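Local coordinates for YjeF-related protein (Enterococcus faecalis, PDB 2R3B) that probably catalyses the ADP-dependent dehydration of the S-form of hydrated NADH or NADPH, returning the damaged nicotinamide cofactors to use, at residues I115-G120 with K132-Q137. Residues are numbered along the deposited sequence; the frame is centred on the assembly and turned at random.
Sequences ILIGPG and KMVLAQ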
loop_
_atom_site.group_PDB
_atom_site.type_symbol
_atom_site.label_atom_id
_atom_site.label_comp_id
_atom_site.label_asym_id
_atom_site.label_seq_id
_atom_site.Cartn_x
_atom_site.Cartn_y
_atom_site.Cartn_z
ATOM N N ILE B 115 26.131 -6.116 5.864
ATOM C CA ILE B 115 25.809 -4.709 5.862
ATOM C C ILE B 115 25.828 -4.206 4.422
ATOM O O ILE B 115 26.835 -4.362 3.729
ATOM C CB ILE B 115 26.890 -3.917 6.629
ATOM C CG1 ILE B 115 27.028 -4.449 8.070
ATOM C CG2 ILE B 115 26.631 -2.400 6.560
ATOM C CD1 ILE B 115 28.343 -4.016 8.684
ATOM N N LEU B 116 24.734 -3.567 4.001
ATOM C CA LEU B 116 24.664 -2.831 2.753
ATOM C C LEU B 116 24.553 -1.366 3.106
ATOM O O LEU B 116 23.656 -0.956 3.885
ATOM C CB LEU B 116 23.437 -3.253 1.933
ATOM C CG LEU B 116 23.058 -2.349 0.759
ATOM C CD1 LEU B 116 24.177 -2.364 -0.321
ATOM C CD2 LEU B 116 21.717 -2.727 0.144
ATOM N N ILE B 117 25.469 -0.571 2.568
ATOM C CA ILE B 117 25.412 0.866 2.734
ATOM C C ILE B 117 25.440 1.580 1.383
ATOM O O ILE B 117 26.282 1.286 0.513
ATOM C CB ILE B 117 26.529 1.391 3.680
ATOM C CG1 ILE B 117 26.327 2.907 3.958
ATOM C CG2 ILE B 117 27.929 1.034 3.127
ATOM C CD1 ILE B 117 27.058 3.404 5.220
ATOM N N GLY B 118 24.473 2.476 1.181
ATOM C CA GLY B 118 24.537 3.387 0.045
ATOM C C GLY B 118 23.294 3.745 -0.744
ATOM O O GLY B 118 23.238 4.862 -1.273
ATOM N N PRO B 119 22.313 2.818 -0.884
ATOM C CA PRO B 119 21.102 3.185 -1.649
ATOM C C PRO B 119 20.389 4.430 -1.112
ATOM O O PRO B 119 19.990 4.462 0.028
ATOM C CB PRO B 119 20.200 1.949 -1.513
ATOM C CG PRO B 119 21.123 0.829 -1.235
ATOM C CD PRO B 119 22.242 1.416 -0.410
ATOM N N GLY B 120 20.280 5.461 -1.936
ATOM C CA GLY B 120 19.660 6.713 -1.532
ATOM C C GLY B 120 20.367 7.432 -0.385
ATOM O O GLY B 120 19.770 8.283 0.285
ATOM N N LYS B 132 31.546 6.699 7.817
ATOM C CA LYS B 132 32.734 6.556 8.670
ATOM C C LYS B 132 32.481 5.638 9.861
ATOM O O LYS B 132 33.341 4.847 10.195
ATOM C CB LYS B 132 33.168 7.890 9.238
ATOM C CG LYS B 132 33.703 8.866 8.258
ATOM C CD LYS B 132 34.211 10.074 9.035
ATOM C CE LYS B 132 34.175 11.345 8.276
ATOM N NZ LYS B 132 34.525 12.423 9.269
HETATM N N MSE B 133 31.325 5.790 10.526
HETATM C CA MSE B 133 31.007 4.946 11.680
HETATM C C MSE B 133 30.990 3.500 11.251
HETATM O O MSE B 133 31.560 2.650 11.909
HETATM C CB MSE B 133 29.671 5.352 12.330
HETATM C CG MSE B 133 29.715 6.703 13.012
HETATM SE SE MSE B 133 27.981 7.247 13.708
HETATM C CE MSE B 133 27.655 5.796 14.736
ATOM N N VAL B 134 30.361 3.221 10.112
ATOM C CA VAL B 134 30.259 1.847 9.639
ATOM C C VAL B 134 31.585 1.261 9.241
ATOM O O VAL B 134 31.896 0.115 9.550
ATOM C CB VAL B 134 29.271 1.744 8.442
ATOM C CG1 VAL B 134 29.427 0.405 7.696
ATOM C CG2 VAL B 134 27.856 1.963 8.940
ATOM N N LEU B 135 32.387 2.039 8.532
ATOM C CA LEU B 135 33.705 1.573 8.157
ATOM C C LEU B 135 34.544 1.325 9.415
ATOM O O LEU B 135 35.280 0.361 9.458
ATOM C CB LEU B 135 34.412 2.583 7.266
ATOM C CG LEU B 135 33.821 2.728 5.859
ATOM C CD1 LEU B 135 34.483 3.908 5.141
ATOM C CD2 LEU B 135 34.001 1.462 5.085
ATOM N N ALA B 136 34.431 2.199 10.414
ATOM C CA ALA B 136 35.217 2.051 11.658
ATOM C C ALA B 136 34.792 0.796 12.413
ATOM O O ALA B 136 35.624 0.076 12.972
ATOM C CB ALA B 136 35.026 3.265 12.547
ATOM N N GLN B 137 33.481 0.546 12.411
ATOM C CA GLN B 137 32.887 -0.552 13.177
ATOM C C GLN B 137 33.021 -1.935 12.530
ATOM O O GLN B 137 32.872 -2.958 13.185
ATOM C CB GLN B 137 31.401 -0.242 13.400
ATOM C CG GLN B 137 30.859 -0.979 14.562
ATOM C CD GLN B 137 29.382 -0.773 14.787
ATOM O OE1 GLN B 137 28.820 0.284 14.456
ATOM N NE2 GLN B 137 28.763 -1.747 15.427
#
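Val-134 points its two methyls at Ile-115 and Ile-117, joining helix 125-137 to strand 114-117 within a beta-alpha-beta unit of the ribokinase-like fold, in which strand 143-147 follows the helix. The strand belongs to the parallel part of the central sheet, and its backbone hydrogen-bonds to strands 143-147 and 46-50, one on each edge. Because side chains alternate along it, Ile-115 and Ile-117 both face the helix, while Leu-116 turns to the other face of the sheet and packs on Ser-63 of helix 57-70. Beta-branched isoleucines suit such a strand, and compact Val-134 suits the inner side of the helix, where its CA lies 8.5 Å from that of Ile-117. Ile-50 of the adjacent strand touches all three side chains and extends the apolar patch. The packed side of the contact is buried and wholly aliphatic, without a hydrogen bond between the segments.

The outer side of the helix is quite different: Lys-132 and Ala-136 are exposed, and the long, charged lysine chain starts away from the sheet. Past Ile-117 the strand ends, and residues 118-120 do not touch 132-137. Gly-118 takes backbone angles (phi 141°) at which a beta carbon would collide with the carbonyl oxygen of Ile-117, and Gly-120, at positive phi, belongs to the turn leading toward Gly-122, a predicted (6S)-NADPHX-binding residue.

The isoleucines use different branches, each running past Val-134 in the opposite direction to it. Ile-115 offers its short one, CG2 lying 4.1 Å from Val-134 CG1. Ile-117 instead extends its long branch, with CG1 anti to the backbone N (chi1 -173°) and chi2 also stretched out, which brings CD1 to 4.1 Å from the other valine methyl, Val-134 CG2.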